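Local coordinates for protein endoglucanase EG-II (Hypocrea jecorina, PDB 3QR3) that hydrolyses internal beta-1,4-glucosidic linkages of cellulose as an endoglucanase, using a TIM-barrel catalytic domain of glycoside hydrolase family 5, at residues L32-T36 and G37-Y41; N77-S80 and T81-S84; K85-Q88 and L89-C93. All coordinates share one frame; numbering follows the deposited sequence.

How the contacts relate
From the N terminus, contact 1 comes first: residues 32-41 form part of the long connection between strand 5-11 and helix 44-55, and the backbone bond between Lys33 and Tyr41 closes the loop. Contacts 2 and 3 follow in series, neither nesting nor crossing. Contact 2 starts helix 80-95 at 77-84, and contact 3 continues directly along that helix at 85-93. Contacts 1 and 2 do not touch, their nearest atoms being about 6 Å apart, whereas contact 1 meets contact 3: Lys85 NZ probably donates a hydrogen bond to Phe35 O, and Leu32 packs on Gln88 and Leu89. A surface loop is thereby fastened to an outer helix of the barrel.

Contact 1: L32-T36 and G37-Y41; sequences LKNFT and GSNNY. With SO4 (sulfate ion), chain H.
One water sits inside the loop that runs from Leu32 to Tyr41, in the connection between strand 5-11 and helix 44-55 of the TIM barrel, and joins its two halves: it donates to Lys33 O and to Ser38 OG, and accepts from Thr36 N at 2.9 Å. Lys33 O also takes the bond that closes the loop, from Tyr41 N at 3.0 Å; the donor lies in the carbonyl plane, on a lone pair. A type I turn from Leu32 to Phe35 begins the bend. Gly37 suits the far end, since at its positive phi (101°) a CB would clash with Thr36 O.

Asn34 turns OD1 toward the backbone of Gly37 and Asn39, 3.0 Å from Asn39 N, its amide plane standing 85° from that of Asn39. The extended chain of Lys33 passes at a slant across Asn39, Lys33 CG lying 3.6 Å from Asn39 OD1. Tyr41, with CG anti to its carbonyl carbon (chi1 -88°), turns its ring back over the loop. Phe35 CD2 approaches Tyr41 CE2 to 3.6 Å, but the near-parallel rings are slid apart and barely overlap. Thr36 sets CG2 against Tyr41 OH at 3.4 Å. Outside, Asn40 ND2 donates to a sulfate, probably from the crystallisation liquor.

The loop thus pairs two chemistries: water satisfies inward polar groups, while Phe35 and Tyr41 pack on Pro30 and Phe35 makes a cation-pi contact with Lys85 of helix 80-95.

Contact 2: N77-S80 and T81-S84; sequences NLDS and TSIS
Leu78 packs against Ile83, its CD1 coming 4.0 Å from Ile83 CG1 as the two side chains cross at a slant. A branched apolar chain suits this place, because Leu78 also lies on Leu128 and Leu132 of helix 122-136, and Ile83 reaches Lys135 of the same helix.

Asp79 follows as the N-cap. Its CG stands anti to the backbone N (chi1 174°), which swings the carboxylate over the first turn, and OD2 accepts from Ser82 N at 2.9 Å through its anti lone pair, in a nearly straight bond (167°). OD2 also lies 2.9 Å from Thr81 N. The short, charged side chain is well matched to the first-turn N-H groups, which have no carbonyl of a preceding turn to bond, and the helix dipole would probably favour its negative charge. Meanwhile Asp79 O takes Ile83 N almost head-on, at 3.0 Å, opening the regular helical bonding.

Ser80 adds the next such bond, its O accepting from Ser84 N at 3.1 Å. Ser82 OG is held by Tyr68 O, tying the first turn to helix 66-69. An aspartate N-cap with a hydrophobic pair straddling it, Leu78 before and Ile83 after, matches the classic hydrophobic staple at the start of a helix, here helix 80-95 on the outside of the TIM barrel.

Contact 3: K85-Q88 and L89-C93; sequences KYDQ and LVQGC
Gln91 reaches back one helical turn to Asp87, and its side chain can be followed atom by atom. CB lies 3.5 Å from Asp87 O, the carbonyl that also accepts Gln91 N. CG, anti to the carbonyl carbon (chi1 -61°), comes 3.3 Å from that same oxygen and close to Asp87 OD2. A bend at chi2 (-51°) then folds the chain back, leaving CD 3.8 Å from Asp87 OD1. At the tip, NE2 donates to Asp87 OD1 at 3.0 Å in an almost straight bond (171°). The oxygen is met on its syn side, slightly out of the carboxylate plane, while the acceptor lies close to the plane of the amide. NE2 has a second acceptor in Gln139 OE1.

Asp87 OD1 has a second partner in Tyr136 OH of helix 122-136, and the aspartate touches Lys135 there. Were Asp87 replaced by an alanine, Gln91 NE2 and Tyr136 OH would probably lose the carboxylate oxygen they share, leaving the glutamine amide held less firmly, by remaining partners such as Gln139.

On the neighbouring side of the helix, Val90 sets CG2 against the Tyr86 ring, 3.6 Å from CE2, as an off-centre CH-pi contact. The compact valine, like Leu89, also lies on Leu62 of strand 59-64, whose backbone O accepts from Tyr86 OH; the long tyrosine thus spans from helix to barrel strand. Further along, Cys93 is disulfide-bonded to Cys100.

The chemistry divides the helix by face: apolar chains turn toward the strands, while a carboxylate placed to accept from an amide and a phenol links Gln91 to the adjacent helix through directional polar bonds.

Contact 1: L32-T36 and G37-Y41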
loop_
_atom_site.group_PDB
_atom_site.type_symbol
_atom_site.label_atom_id
_atom_site.label_comp_id
_atom_site.label_asym_id
_atom_site.label_seq_id
_atom_site.Cartn_x
_atom_site.Cartn_y
_atom_site.Cartn_z
ATOM N N LEU A 32 10.561 -10.737 8.386
ATOM C CA LEU A 32 11.625 -11.562 7.826
ATOM C C LEU A 32 12.045 -12.532 8.923
ATOM O O LEU A 32 12.505 -12.108 9.995
ATOM C CB LEU A 32 12.823 -10.715 7.413
ATOM C CG LEU A 32 12.663 -9.886 6.149
ATOM C CD1 LEU A 32 13.817 -8.909 6.012
ATOM C CD2 LEU A 32 12.571 -10.801 4.920
ATOM N N LYS A 33 11.878 -13.820 8.659
ATOM C CA LYS A 33 12.041 -14.837 9.694
ATOM C C LYS A 33 13.360 -14.707 10.451
ATOM O O LYS A 33 13.377 -14.756 11.681
ATOM C CB LYS A 33 11.891 -16.240 9.110
ATOM C CG LYS A 33 11.811 -17.330 10.173
ATOM C CD LYS A 33 11.444 -18.673 9.569
ATOM C CE LYS A 33 11.339 -19.757 10.640
ATOM N NZ LYS A 33 10.971 -21.070 10.031
ATOM N N ASN A 34 14.459 -14.536 9.720
ATOM C CA ASN A 34 15.774 -14.471 10.357
ATOM C C ASN A 34 16.331 -13.051 10.393
ATOM O O ASN A 34 17.521 -12.839 10.166
ATOM C CB ASN A 34 16.770 -15.422 9.678
ATOM C CG ASN A 34 17.913 -15.836 10.610
ATOM O OD1 ASN A 34 17.715 -16.016 11.809
ATOM N ND2 ASN A 34 19.115 -15.987 10.055
ATOM N N PHE A 35 15.467 -12.089 10.693
ATOM C CA PHE A 35 15.851 -10.672 10.767
ATOM C C PHE A 35 16.979 -10.381 11.772
ATOM O O PHE A 35 17.785 -9.473 11.559
ATOM C CB PHE A 35 14.634 -9.814 11.128
ATOM C CG PHE A 35 14.919 -8.332 11.171
ATOM C CD1 PHE A 35 15.016 -7.601 10.004
ATOM C CD2 PHE A 35 15.083 -7.675 12.386
ATOM C CE1 PHE A 35 15.275 -6.237 10.036
ATOM C CE2 PHE A 35 15.343 -6.312 12.431
ATOM C CZ PHE A 35 15.437 -5.595 11.251
ATOM N N THR A 36 17.024 -11.132 12.872
ATOM C CA THR A 36 18.038 -10.894 13.894
ATOM C C THR A 36 18.964 -12.076 14.156
ATOM O O THR A 36 19.921 -11.946 14.920
ATOM C CB THR A 36 17.411 -10.543 15.244
ATOM O OG1 THR A 36 16.738 -11.695 15.756
ATOM C CG2 THR A 36 16.424 -9.388 15.110
ATOM N N GLY A 37 18.686 -13.226 13.553
ATOM C CA GLY A 37 19.465 -14.413 13.858
ATOM C C GLY A 37 18.741 -15.341 14.825
ATOM O O GLY A 37 19.140 -16.488 15.001
ATOM N N SER A 38 17.678 -14.846 15.453
ATOM C CA SER A 38 16.834 -15.689 16.301
ATOM C C SER A 38 16.048 -16.676 15.442
ATOM O O SER A 38 15.562 -17.702 15.930
ATOM C CB SER A 38 15.862 -14.824 17.112
ATOM O OG SER A 38 14.860 -14.262 16.269
ATOM N N ASN A 39 15.915 -16.347 14.158
ATOM C CA ASN A 39 15.141 -17.157 13.213
ATOM C C ASN A 39 13.700 -17.399 13.642
ATOM O O ASN A 39 13.110 -18.429 13.305
ATOM C CB ASN A 39 15.817 -18.502 12.922
ATOM C CG ASN A 39 15.294 -19.148 11.640
ATOM O OD1 ASN A 39 15.168 -18.486 10.616
ATOM N ND2 ASN A 39 14.980 -20.440 11.699
ATOM N N ASN A 40 13.121 -16.457 14.380
ATOM C CA ASN A 40 11.719 -16.602 14.750
ATOM C C ASN A 40 10.946 -15.291 14.713
ATOM O O ASN A 40 9.954 -15.125 15.425
ATOM C CB ASN A 40 11.558 -17.313 16.100
ATOM C CG ASN A 40 12.286 -16.605 17.215
ATOM O OD1 ASN A 40 12.513 -15.393 17.147
ATOM N ND2 ASN A 40 12.661 -17.355 18.255
ATOM N N TYR A 41 11.397 -14.354 13.882
ATOM C CA TYR A 41 10.539 -13.233 13.525
ATOM C C TYR A 41 9.472 -13.781 12.571
ATOM O O TYR A 41 9.613 -14.891 12.060
ATOM C CB TYR A 41 11.343 -12.084 12.890
ATOM C CG TYR A 41 11.921 -11.083 13.886
ATOM C CD1 TYR A 41 12.543 -11.505 15.061
ATOM C CD2 TYR A 41 11.849 -9.719 13.642
ATOM C CE1 TYR A 41 13.075 -10.583 15.966
ATOM C CE2 TYR A 41 12.379 -8.790 14.539
ATOM C CZ TYR A 41 12.989 -9.232 15.699
ATOM O OH TYR A 41 13.512 -8.312 16.580
HETATM S S SO4 H . 13.748 -20.757 19.325
HETATM O O1 SO4 H . 14.479 -19.774 20.126
HETATM O O2 SO4 H . 14.696 -21.649 18.665
HETATM O O3 SO4 H . 12.855 -21.527 20.190
HETATM O O4 SO4 H . 12.946 -20.100 18.298
HETATM O O HOH W 1 15.166 -13.285 13.582
#

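Contact 2: N77-S80 and T81-S84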
loop_
_atom_site.group_PDB
_atom_site.type_symbol
_atom_site.label_atom_id
_atom_site.label_comp_id
_atom_site.label_asym_id
_atom_site.label_seq_id
_atom_site.Cartn_x
_atom_site.Cartn_y
_atom_site.Cartn_z
ATOM N N ASN A 77 21.328 9.661 3.031
ATOM C CA ASN A 77 21.421 8.468 2.208
ATOM C C ASN A 77 20.649 7.339 2.876
ATOM O O ASN A 77 20.540 7.299 4.100
ATOM C CB ASN A 77 22.888 8.068 2.003
ATOM C CG ASN A 77 23.673 9.106 1.199
ATOM O OD1 ASN A 77 23.105 9.852 0.400
ATOM N ND2 ASN A 77 24.984 9.152 1.414
ATOM N N LEU A 78 20.082 6.438 2.083
ATOM C CA LEU A 78 19.467 5.245 2.660
ATOM C C LEU A 78 20.510 4.565 3.543
ATOM O O LEU A 78 21.679 4.442 3.151
ATOM C CB LEU A 78 19.017 4.280 1.564
ATOM C CG LEU A 78 17.990 4.790 0.543
ATOM C CD1 LEU A 78 17.716 3.720 -0.508
ATOM C CD2 LEU A 78 16.705 5.206 1.235
ATOM N N ASP A 79 20.096 4.137 4.733
ATOM C CA ASP A 79 20.987 3.430 5.659
ATOM C C ASP A 79 21.260 2.039 5.105
ATOM O O ASP A 79 20.330 1.313 4.763
ATOM C CB ASP A 79 20.345 3.338 7.047
ATOM C CG ASP A 79 21.162 2.491 8.020
ATOM O OD1 ASP A 79 21.927 3.077 8.815
ATOM O OD2 ASP A 79 21.045 1.244 7.991
ATOM N N SER A 80 22.533 1.663 5.009
ATOM C CA SER A 80 22.897 0.427 4.325
ATOM C C SER A 80 22.280 -0.814 4.976
ATOM O O SER A 80 21.850 -1.735 4.281
ATOM C CB SER A 80 24.419 0.288 4.212
ATOM O OG SER A 80 25.035 0.336 5.485
ATOM N N THR A 81 22.216 -0.842 6.301
ATOM C CA THR A 81 21.583 -1.975 6.958
ATOM C C THR A 81 20.096 -2.012 6.662
ATOM O O THR A 81 19.553 -3.044 6.264
ATOM C CB THR A 81 21.757 -1.926 8.481
ATOM O OG1 THR A 81 23.151 -1.970 8.800
ATOM C CG2 THR A 81 21.040 -3.105 9.115
ATOM N N SER A 82 19.432 -0.885 6.875
ATOM C CA SER A 82 17.982 -0.823 6.718
ATOM C C SER A 82 17.549 -1.242 5.320
ATOM O O SER A 82 16.641 -2.066 5.163
ATOM C CB SER A 82 17.475 0.588 7.025
ATOM O OG SER A 82 17.797 0.939 8.357
ATOM N N ILE A 83 18.195 -0.683 4.300
ATOM C CA ILE A 83 17.773 -0.965 2.925
ATOM C C ILE A 83 18.098 -2.414 2.567
ATOM O O ILE A 83 17.356 -3.062 1.849
ATOM C CB ILE A 83 18.372 0.035 1.897
ATOM C CG1 ILE A 83 17.706 -0.141 0.530
ATOM C CG2 ILE A 83 19.887 -0.137 1.777
ATOM C CD1 ILE A 83 16.195 0.069 0.549
ATOM N N SER A 84 19.196 -2.926 3.109
ATOM C CA SER A 84 19.584 -4.317 2.911
ATOM C C SER A 84 18.533 -5.292 3.471
ATOM O O SER A 84 18.166 -6.275 2.828
ATOM C CB SER A 84 20.945 -4.569 3.573
ATOM O OG SER A 84 21.314 -5.932 3.467
#

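Contact 3: K85-Q88 and L89-C93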
loop_
_atom_site.group_PDB
_atom_site.type_symbol
_atom_site.label_atom_id
_atom_site.label_comp_id
_atom_site.label_asym_id
_atom_site.label_seq_id
_atom_site.Cartn_x
_atom_site.Cartn_y
_atom_site.Cartn_z
ATOM N N LYS A 85 18.064 -5.019 4.683
ATOM C CA LYS A 85 17.022 -5.831 5.300
ATOM C C LYS A 85 15.705 -5.697 4.530
ATOM O O LYS A 85 15.081 -6.688 4.175
ATOM C CB LYS A 85 16.824 -5.421 6.763
ATOM C CG LYS A 85 17.995 -5.784 7.693
ATOM C CD LYS A 85 18.190 -7.300 7.767
ATOM C CE LYS A 85 19.260 -7.677 8.792
ATOM N NZ LYS A 85 19.272 -9.145 9.051
ATOM N N TYR A 86 15.277 -4.467 4.276
ATOM C CA TYR A 86 14.024 -4.247 3.554
ATOM C C TYR A 86 14.060 -4.863 2.161
ATOM O O TYR A 86 13.077 -5.445 1.699
ATOM C CB TYR A 86 13.703 -2.754 3.477
ATOM C CG TYR A 86 12.382 -2.448 2.820
ATOM C CD1 TYR A 86 11.185 -2.770 3.443
ATOM C CD2 TYR A 86 12.334 -1.833 1.573
ATOM C CE1 TYR A 86 9.967 -2.481 2.847
ATOM C CE2 TYR A 86 11.131 -1.539 0.966
ATOM C CZ TYR A 86 9.952 -1.859 1.604
ATOM O OH TYR A 86 8.756 -1.576 0.996
ATOM N N ASP A 87 15.205 -4.771 1.497
ATOM C CA ASP A 87 15.315 -5.337 0.151
ATOM C C ASP A 87 15.130 -6.852 0.135
ATOM O O ASP A 87 14.697 -7.419 -0.872
ATOM C CB ASP A 87 16.636 -4.963 -0.527
ATOM C CG ASP A 87 16.667 -5.381 -1.999
ATOM O OD1 ASP A 87 15.713 -5.045 -2.726
ATOM O OD2 ASP A 87 17.625 -6.060 -2.424
ATOM N N GLN A 88 15.449 -7.522 1.241
ATOM C CA GLN A 88 15.242 -8.965 1.294
ATOM C C GLN A 88 13.762 -9.281 1.146
ATOM O O GLN A 88 13.388 -10.252 0.493
ATOM C CB GLN A 88 15.774 -9.583 2.600
ATOM C CG GLN A 88 17.280 -9.602 2.726
ATOM C CD GLN A 88 17.734 -10.083 4.102
ATOM O OE1 GLN A 88 17.051 -10.870 4.754
ATOM N NE2 GLN A 88 18.886 -9.608 4.541
ATOM N N LEU A 89 12.919 -8.468 1.767
ATOM C CA LEU A 89 11.479 -8.687 1.680
ATOM C C LEU A 89 10.986 -8.345 0.258
ATOM O O LEU A 89 10.178 -9.066 -0.331
ATOM C CB LEU A 89 10.752 -7.852 2.738
ATOM C CG LEU A 89 9.238 -8.043 2.839
ATOM C CD1 LEU A 89 8.913 -9.488 3.202
ATOM C CD2 LEU A 89 8.656 -7.072 3.860
ATOM N N VAL A 90 11.509 -7.261 -0.293
ATOM C CA VAL A 90 11.191 -6.866 -1.668
ATOM C C VAL A 90 11.548 -7.948 -2.696
ATOM O O VAL A 90 10.726 -8.304 -3.536
ATOM C CB VAL A 90 11.903 -5.546 -2.058
ATOM C CG1 VAL A 90 11.609 -5.176 -3.515
ATOM C CG2 VAL A 90 11.477 -4.422 -1.129
ATOM N N GLN A 91 12.774 -8.468 -2.628
ATOM C CA GLN A 91 13.193 -9.521 -3.546
ATOM C C GLN A 91 12.405 -10.814 -3.344
ATOM O O GLN A 91 12.133 -11.530 -4.301
ATOM C CB GLN A 91 14.701 -9.774 -3.456
ATOM C CG GLN A 91 15.556 -8.559 -3.808
ATOM C CD GLN A 91 15.162 -7.924 -5.142
ATOM O OE1 GLN A 91 14.831 -8.618 -6.101
ATOM N NE2 GLN A 91 15.189 -6.596 -5.197
ATOM N N GLY A 92 12.013 -11.101 -2.108
ATOM C CA GLY A 92 11.232 -12.295 -1.847
ATOM C C GLY A 92 9.901 -12.206 -2.564
ATOM O O GLY A 92 9.398 -13.178 -3.133
ATOM N N CYS A 93 9.331 -11.011 -2.534
ATOM C CA CYS A 93 8.073 -10.739 -3.211
ATOM C C CYS A 93 8.255 -10.845 -4.731
ATOM O O CYS A 93 7.481 -11.508 -5.421
ATOM C CB CYS A 93 7.591 -9.339 -2.815
ATOM S SG CYS A 93 6.225 -8.718 -3.775
#